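Local coordinates for protein O-succinylbenzoate synthase (Thermosynechococcus elongatus BP-1, PDB 3H7V) that catalyses the magnesium-dependent dehydration of SHCHC to 2-succinylbenzoate, a step on the pathway to phylloquinone, at residues E191-P196 with V212-A217; P49-E54 with L218-V223. All coordinates share one frame; numbering follows the deposited sequence.

Interaction 1: E191-P196 with V212-A217; sequences EYVEQP and VTTAIA. With MG (magnesium ion), chain B.
The carbonyl oxygen of A217 accepts Q195 N at 2.8 Å, nearly straight at both ends, and E194 CA also faces it. Two further bonds of 2.9 Å, V193 N to A215 O and A217 N to V193 O, complete the parallel pairing. Y192 lays one ring face over the methyl of A217, a CH-pi contact with CB 3.6 Å from the ring centroid and 21° off its normal. Its CG sits between backbone N and carbonyl carbon (chi1 60°), which swings the ring forward to the E194 side, and Y192 OH donates to E194 OE1 at 3.2 Å. E194 stretches out fully, and its other oxygen, OE2, binds magnesium at 1.9 Å, so the tyrosine probably steadies the carboxylate through the oxygen not on the metal. The ion's other protein ligands are D165 and D219. On the face that carries V193 and I216, I216 CG2 packs tightly on P196 CD (3.5 Å), and V193 CG2 meets T214 CG2. Strands 190-194 and 216-218, joined through helix 202-211 as a beta-alpha-beta unit of the enolase-type barrel, bury I216 against that helix and V193 against helix 172-185, while Y192 and A217 meet F239 of strand 239-242.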
ATOM      1  N   GLU A 191       9.210   0.942  15.143  1.00 13.49           N
ATOM      2  CA  GLU A 191       8.395  -0.201  14.745  1.00 14.04           C
ATOM      3  C   GLU A 191       9.151  -1.091  13.766  1.00 12.54           C
ATOM      4  O   GLU A 191       9.156  -2.312  13.905  1.00 14.63           O
ATOM      5  CB  GLU A 191       7.077   0.272  14.122  1.00 16.06           C
ATOM      6  CG  GLU A 191       6.048  -0.842  13.961  1.00 20.02           C
ATOM      7  CD  GLU A 191       4.630  -0.323  13.814  1.00 23.97           C
ATOM      8  OE1 GLU A 191       4.313   0.285  12.773  1.00 23.89           O
ATOM      9  OE2 GLU A 191       3.829  -0.517  14.751  1.00 27.21           O
ATOM     10  N   TYR A 192       9.786  -0.475  12.775  1.00 11.10           N
ATOM     11  CA  TYR A 192      10.569  -1.218  11.791  1.00 11.26           C
ATOM     12  C   TYR A 192      11.257  -0.305  10.800  1.00 11.58           C
ATOM     13  O   TYR A 192      10.980   0.895  10.744  1.00 12.02           O
ATOM     14  CB  TYR A 192       9.692  -2.223  11.019  1.00 10.75           C
ATOM     15  CG  TYR A 192       8.530  -1.646  10.215  1.00 10.54           C
ATOM     16  CD1 TYR A 192       7.211  -1.950  10.554  1.00 11.98           C
ATOM     17  CD2 TYR A 192       8.751  -0.855   9.081  1.00 10.41           C
ATOM     18  CE1 TYR A 192       6.137  -1.491   9.783  1.00 11.94           C
ATOM     19  CE2 TYR A 192       7.684  -0.389   8.305  1.00 12.24           C
ATOM     20  CZ  TYR A 192       6.382  -0.715   8.662  1.00 12.62           C
ATOM     21  OH  TYR A 192       5.332  -0.285   7.880  1.00 14.19           O
ATOM     22  N   VAL A 193      12.177  -0.880  10.037  1.00  9.44           N
ATOM     23  CA  VAL A 193      12.872  -0.146   8.991  1.00 10.00           C
ATOM     24  C   VAL A 193      12.292  -0.733   7.712  1.00  9.63           C
ATOM     25  O   VAL A 193      12.352  -1.941   7.495  1.00  9.94           O
ATOM     26  CB  VAL A 193      14.397  -0.378   9.018  1.00 10.24           C
ATOM     27  CG1 VAL A 193      15.030   0.259   7.794  1.00 11.48           C
ATOM     28  CG2 VAL A 193      14.990   0.234  10.277  1.00 10.78           C
ATOM     29  N   GLU A 194      11.711   0.123   6.882  1.00  9.82           N
ATOM     30  CA  GLU A 194      11.088  -0.316   5.640  1.00  9.84           C
ATOM     31  C   GLU A 194      12.076  -0.323   4.475  1.00  9.29           C
ATOM     32  O   GLU A 194      12.746   0.674   4.216  1.00 10.62           O
ATOM     33  CB  GLU A 194       9.897   0.600   5.320  1.00 11.44           C
ATOM     34  CG  GLU A 194       8.858   0.015   4.358  1.00 13.23           C
ATOM     35  CD  GLU A 194       7.566   0.825   4.326  1.00 15.01           C
ATOM     36  OE1 GLU A 194       6.824   0.825   5.332  1.00 16.00           O
ATOM     37  OE2 GLU A 194       7.287   1.464   3.295  1.00 15.41           O
ATOM     38  N   GLN A 195      12.164  -1.467   3.797  1.00  7.74           N
ATOM     39  CA  GLN A 195      13.027  -1.664   2.628  1.00  8.57           C
ATOM     40  C   GLN A 195      14.426  -1.045   2.751  1.00  9.94           C
ATOM     41  O   GLN A 195      14.772  -0.111   2.029  1.00  9.83           O
ATOM     42  CB  GLN A 195      12.324  -1.110   1.381  1.00  8.81           C
ATOM     43  CG  GLN A 195      12.804  -1.685   0.052  1.00 10.23           C
ATOM     44  CD  GLN A 195      12.370  -3.125  -0.159  1.00 12.68           C
ATOM     45  OE1 GLN A 195      11.206  -3.475   0.051  1.00 11.30           O
ATOM     46  NE2 GLN A 195      13.304  -3.969  -0.592  1.00 11.95           N
ATOM     47  N   PRO A 196      15.263  -1.578   3.655  1.00  9.33           N
ATOM     48  CA  PRO A 196      16.611  -1.011   3.799  1.00 10.04           C
ATOM     49  C   PRO A 196      17.474  -1.154   2.547  1.00 10.60           C
ATOM     50  O   PRO A 196      18.298  -0.288   2.253  1.00 13.72           O
ATOM     51  CB  PRO A 196      17.180  -1.772   5.000  1.00 10.56           C
ATOM     52  CG  PRO A 196      16.439  -3.090   4.957  1.00 10.13           C
ATOM     53  CD  PRO A 196      15.031  -2.648   4.638  1.00 10.98           C
ATOM     54  N   VAL A 212      19.466  -9.028  12.780  1.00 13.51           N
ATOM     55  CA  VAL A 212      19.358  -7.782  13.530  1.00 14.01           C
ATOM     56  C   VAL A 212      18.135  -7.785  14.445  1.00 13.65           C
ATOM     57  O   VAL A 212      17.155  -8.486  14.187  1.00 14.12           O
ATOM     58  CB  VAL A 212      19.320  -6.561  12.580  1.00 14.05           C
ATOM     59  CG1 VAL A 212      20.543  -6.585  11.674  1.00 14.26           C
ATOM     60  CG2 VAL A 212      18.040  -6.563  11.758  1.00 14.36           C
ATOM     61  N   THR A 213      18.197  -7.005  15.519  1.00 16.15           N
ATOM     62  CA  THR A 213      17.098  -6.941  16.475  1.00 17.47           C
ATOM     63  C   THR A 213      15.930  -6.087  15.993  1.00 17.52           C
ATOM     64  O   THR A 213      14.769  -6.427  16.228  1.00 19.21           O
ATOM     65  CB  THR A 213      17.593  -6.427  17.850  1.00 19.90           C
ATOM     66  OG1 THR A 213      18.220  -5.147  17.701  1.00 24.68           O
ATOM     67  CG2 THR A 213      18.599  -7.401  18.435  1.00 21.14           C
ATOM     68  N   THR A 214      16.235  -4.985  15.312  1.00 14.70           N
ATOM     69  CA  THR A 214      15.198  -4.098  14.785  1.00 13.02           C
ATOM     70  C   THR A 214      14.470  -4.793  13.640  1.00 12.25           C
ATOM     71  O   THR A 214      15.102  -5.360  12.747  1.00 12.39           O
ATOM     72  CB  THR A 214      15.810  -2.785  14.256  1.00 13.76           C
ATOM     73  OG1 THR A 214      16.491  -2.117  15.321  1.00 13.30           O
ATOM     74  CG2 THR A 214      14.722  -1.868  13.704  1.00 13.38           C
ATOM     75  N   ALA A 215      13.141  -4.740  13.661  1.00 12.12           N
ATOM     76  CA  ALA A 215      12.339  -5.382  12.625  1.00 11.64           C
ATOM     77  C   ALA A 215      12.496  -4.719  11.265  1.00 11.25           C
ATOM     78  O   ALA A 215      12.746  -3.519  11.171  1.00 11.47           O
ATOM     79  CB  ALA A 215      10.868  -5.384  13.030  1.00 10.57           C
ATOM     80  N   ILE A 216      12.337  -5.514  10.212  1.00 10.21           N
ATOM     81  CA  ILE A 216      12.446  -5.013   8.848  1.00  9.38           C
ATOM     82  C   ILE A 216      11.149  -5.292   8.094  1.00  9.77           C
ATOM     83  O   ILE A 216      10.518  -6.335   8.287  1.00  8.94           O
ATOM     84  CB  ILE A 216      13.624  -5.688   8.105  1.00  9.84           C
ATOM     85  CG1 ILE A 216      14.927  -5.419   8.864  1.00 10.91           C
ATOM     86  CG2 ILE A 216      13.717  -5.169   6.671  1.00 11.85           C
ATOM     87  CD1 ILE A 216      16.158  -6.028   8.210  1.00 10.79           C
ATOM     88  N   ALA A 217      10.751  -4.351   7.244  1.00 10.01           N
ATOM     89  CA  ALA A 217       9.537  -4.505   6.455  1.00  9.87           C
ATOM     90  C   ALA A 217       9.838  -4.459   4.965  1.00  9.68           C
ATOM     91  O   ALA A 217      10.653  -3.658   4.506  1.00 10.54           O
ATOM     92  CB  ALA A 217       8.527  -3.405   6.801  1.00  9.25           C
TER
HETATM   93 MG    MG B 331       7.895   2.219   1.627  1.00 10.02          MG
HETATM   94  O   HOH W   1      11.744  -3.276  15.828  1.00 18.21           O
HETATM   95  O   HOH W   2       9.719   1.222   1.451  1.00  9.68           O
HETATM   96  O   HOH W   3       8.399   3.165  -0.185  1.00 15.47           O
HETATM   97  O   HOH W   4       6.217   3.582   1.600  1.00 15.71           O

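Interaction 2: P49-E54 with L218-V223; sequences PGWGSE and LDESVV. With MG (magnesium ion), chain B.
Neither segment is regular helix or strand where W51 meets D219, E220 and V223. Segment 218-223 leaves its strand through a type I turn from D219 to V222, closed by V222 N to D219 O at 2.9 Å. The loop 49-54 comes closest in backbone at G52, with G52 CA 6.2 Å from V223 CA. Glycine suits G52, since its backbone angles would jam a CB against the preceding carbonyl oxygen and V223 CG1 would crowd it too. Nearly all the touching is done by the indole. With CG anti to the carbonyl carbon (chi1 -64°), W51 brings the end of its six-membered ring up beside D219 and E220. W51 CZ3 approaches D219 OD1 at 3.4 Å, with the oxygen at the ring edge and the carboxylate plane turned 46° from the ring. W51 CH2 lies 3.6 Å from E220 CG, and V223 CG2 reaches the edge at W51 CE3, 3.9 Å away. D219 OD2 binds magnesium at 2.0 Å, while OD1 forms a salt bridge with K243, the predicted proton acceptor. E220, bent at chi2 (83°), is a second-shell residue that orients two metal-bound waters: E220 OE1 accepts from water 2 at 2.7 Å and OE2 from water 3. An alanine in place of W51 would probably open a gap beside D219 and E220 and leave V223 without its aromatic neighbour. The contact sets the N-terminal domain loop between strand 40-45 and helix 56-65 over the metal-bearing end of the barrel, at the loop between strand 216-218 and helix 225-233, as in the enolase superfamily, where this domain caps the active site.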
ATOM      1  N   PRO A  49       3.020   2.509 -11.877  1.00 14.29           N
ATOM      2  CA  PRO A  49       4.208   2.455 -12.735  1.00 16.08           C
ATOM      3  C   PRO A  49       5.484   2.131 -11.959  1.00 16.47           C
ATOM      4  O   PRO A  49       5.779   2.766 -10.949  1.00 18.19           O
ATOM      5  CB  PRO A  49       4.245   3.849 -13.354  1.00 16.51           C
ATOM      6  CG  PRO A  49       2.795   4.181 -13.487  1.00 14.98           C
ATOM      7  CD  PRO A  49       2.227   3.721 -12.153  1.00 13.87           C
ATOM      8  N   GLY A  50       6.225   1.133 -12.431  1.00 19.72           N
ATOM      9  CA  GLY A  50       7.467   0.758 -11.775  1.00 18.70           C
ATOM     10  C   GLY A  50       7.332  -0.338 -10.736  1.00 20.29           C
ATOM     11  O   GLY A  50       8.307  -1.021 -10.416  1.00 20.49           O
ATOM     12  N   TRP A  51       6.128  -0.512 -10.204  1.00 18.22           N
ATOM     13  CA  TRP A  51       5.894  -1.540  -9.198  1.00 17.53           C
ATOM     14  C   TRP A  51       5.342  -2.803  -9.854  1.00 16.99           C
ATOM     15  O   TRP A  51       4.169  -2.870 -10.223  1.00 16.59           O
ATOM     16  CB  TRP A  51       4.928  -1.016  -8.130  1.00 16.22           C
ATOM     17  CG  TRP A  51       5.491   0.137  -7.344  1.00 17.06           C
ATOM     18  CD1 TRP A  51       5.794   1.383  -7.816  1.00 16.11           C
ATOM     19  CD2 TRP A  51       5.848   0.135  -5.958  1.00 17.28           C
ATOM     20  NE1 TRP A  51       6.319   2.159  -6.809  1.00 17.04           N
ATOM     21  CE2 TRP A  51       6.364   1.417  -5.657  1.00 17.99           C
ATOM     22  CE3 TRP A  51       5.784  -0.826  -4.939  1.00 18.95           C
ATOM     23  CZ2 TRP A  51       6.814   1.764  -4.377  1.00 17.68           C
ATOM     24  CZ3 TRP A  51       6.232  -0.482  -3.666  1.00 19.16           C
ATOM     25  CH2 TRP A  51       6.741   0.805  -3.398  1.00 19.46           C
ATOM     26  N   GLY A  52       6.195  -3.809 -10.006  1.00 16.07           N
ATOM     27  CA  GLY A  52       5.754  -5.036 -10.637  1.00 16.37           C
ATOM     28  C   GLY A  52       5.769  -4.877 -12.145  1.00 17.24           C
ATOM     29  O   GLY A  52       6.120  -3.810 -12.656  1.00 19.87           O
ATOM     30  N   SER A  53       5.373  -5.928 -12.854  1.00 16.77           N
ATOM     31  CA  SER A  53       5.364  -5.928 -14.314  1.00 17.56           C
ATOM     32  C   SER A  53       4.035  -5.564 -14.973  1.00 17.44           C
ATOM     33  O   SER A  53       3.973  -5.397 -16.190  1.00 18.04           O
ATOM     34  CB  SER A  53       5.799  -7.298 -14.824  1.00 17.64           C
ATOM     35  OG  SER A  53       4.931  -8.310 -14.340  1.00 21.16           O
ATOM     36  N   GLU A  54       2.974  -5.451 -14.184  1.00 15.93           N
ATOM     37  CA  GLU A  54       1.671  -5.119 -14.748  1.00 14.35           C
ATOM     38  C   GLU A  54       1.625  -3.673 -15.217  1.00 13.14           C
ATOM     39  O   GLU A  54       2.084  -2.770 -14.518  1.00 14.44           O
ATOM     40  CB  GLU A  54       0.578  -5.365 -13.710  1.00 13.61           C
ATOM     41  CG  GLU A  54      -0.826  -4.997 -14.157  1.00 11.93           C
ATOM     42  CD  GLU A  54      -1.860  -5.389 -13.119  1.00 11.06           C
ATOM     43  OE1 GLU A  54      -1.506  -5.380 -11.924  1.00 12.28           O
ATOM     44  OE2 GLU A  54      -3.018  -5.694 -13.482  1.00 10.92           O
ATOM     45  N   LEU A 218       9.173  -5.327   4.212  1.00  8.87           N
ATOM     46  CA  LEU A 218       9.340  -5.354   2.767  1.00  8.73           C
ATOM     47  C   LEU A 218       8.225  -4.508   2.165  1.00  8.93           C
ATOM     48  O   LEU A 218       7.068  -4.611   2.577  1.00  9.02           O
ATOM     49  CB  LEU A 218       9.230  -6.784   2.242  1.00 10.93           C
ATOM     50  CG  LEU A 218      10.315  -7.740   2.730  1.00 10.54           C
ATOM     51  CD1 LEU A 218       9.989  -9.140   2.251  1.00 13.83           C
ATOM     52  CD2 LEU A 218      11.678  -7.292   2.222  1.00 13.01           C
ATOM     53  N   ASP A 219       8.573  -3.669   1.198  1.00  7.87           N
ATOM     54  CA  ASP A 219       7.581  -2.817   0.541  1.00  7.80           C
ATOM     55  C   ASP A 219       7.791  -2.969  -0.958  1.00  8.94           C
ATOM     56  O   ASP A 219       7.040  -3.680  -1.625  1.00  8.69           O
ATOM     57  CB  ASP A 219       7.766  -1.359   0.982  1.00  9.13           C
ATOM     58  CG  ASP A 219       6.741  -0.417   0.363  1.00 11.16           C
ATOM     59  OD1 ASP A 219       5.820  -0.897  -0.327  1.00 12.23           O
ATOM     60  OD2 ASP A 219       6.858   0.812   0.571  1.00 12.65           O
ATOM     61  N   GLU A 220       8.829  -2.325  -1.478  1.00  9.95           N
ATOM     62  CA  GLU A 220       9.144  -2.414  -2.900  1.00 10.97           C
ATOM     63  C   GLU A 220       9.329  -3.875  -3.323  1.00 12.18           C
ATOM     64  O   GLU A 220       9.052  -4.243  -4.476  1.00 10.20           O
ATOM     65  CB  GLU A 220      10.416  -1.615  -3.211  1.00 10.52           C
ATOM     66  CG  GLU A 220      10.214  -0.103  -3.309  1.00 12.51           C
ATOM     67  CD  GLU A 220      10.215   0.619  -1.970  1.00 12.77           C
ATOM     68  OE1 GLU A 220      10.221  -0.041  -0.911  1.00 12.27           O
ATOM     69  OE2 GLU A 220      10.206   1.872  -1.983  1.00 14.33           O
ATOM     70  N   SER A 221       9.785  -4.706  -2.386  1.00 10.30           N
ATOM     71  CA  SER A 221      10.005  -6.129  -2.653  1.00 11.22           C
ATOM     72  C   SER A 221       8.724  -6.947  -2.780  1.00 11.33           C
ATOM     73  O   SER A 221       8.741  -8.039  -3.353  1.00 12.96           O
ATOM     74  CB  SER A 221      10.858  -6.761  -1.547  1.00 11.37           C
ATOM     75  OG  SER A 221      12.214  -6.371  -1.645  1.00 11.51           O
ATOM     76  N   VAL A 222       7.616  -6.438  -2.248  1.00 12.51           N
ATOM     77  CA  VAL A 222       6.367  -7.191  -2.309  1.00 12.08           C
ATOM     78  C   VAL A 222       5.190  -6.430  -2.896  1.00 12.34           C
ATOM     79  O   VAL A 222       4.558  -5.617  -2.227  1.00 13.59           O
ATOM     80  CB  VAL A 222       5.968  -7.745  -0.905  1.00 10.93           C
ATOM     81  CG1 VAL A 222       6.902  -8.883  -0.512  1.00 11.19           C
ATOM     82  CG2 VAL A 222       6.038  -6.642   0.141  1.00 11.73           C
ATOM     83  N   VAL A 223       4.904  -6.702  -4.163  1.00 11.81           N
ATOM     84  CA  VAL A 223       3.788  -6.054  -4.842  1.00 13.47           C
ATOM     85  C   VAL A 223       2.639  -7.043  -5.009  1.00 12.87           C
ATOM     86  O   VAL A 223       1.518  -6.800  -4.562  1.00 13.49           O
ATOM     87  CB  VAL A 223       4.214  -5.534  -6.237  1.00 13.98           C
ATOM     88  CG1 VAL A 223       3.027  -4.901  -6.950  1.00 16.07           C
ATOM     89  CG2 VAL A 223       5.336  -4.518  -6.090  1.00 15.86           C
TER
HETATM   90 MG    MG B 331       7.895   2.219   1.627  1.00 10.02          MG
HETATM   91  O   HOH W   2       9.719   1.222   1.451  1.00  9.68           O
HETATM   92  O   HOH W   3       8.399   3.165  -0.185  1.00 15.47           O
HETATM   93  O   HOH W   4       6.217   3.582   1.600  1.00 15.71           O

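How the interactions relate
From the N terminus, the chain first runs through the antiparallel sheet to 49-54, the near end of interaction 2, whose partner 218-223 comes 164 residues later. Inside that long loop lies interaction 1, closed over only 16 residues by a strand-helix-strand crossover between neighbouring barrel strands. The inner contact is thus local to the barrel, whereas the outer one brings the N-terminal domain onto the barrel's metal-bearing end. Segments 212-217 and 218-223 follow directly on each other, and the two contacts meet at magnesium, to which each contributes one carboxylate and whose three waters they share. Q195 bridges them again, its NE2, also bonded to L197 O, probably hydrogen-bonded to S221 OG.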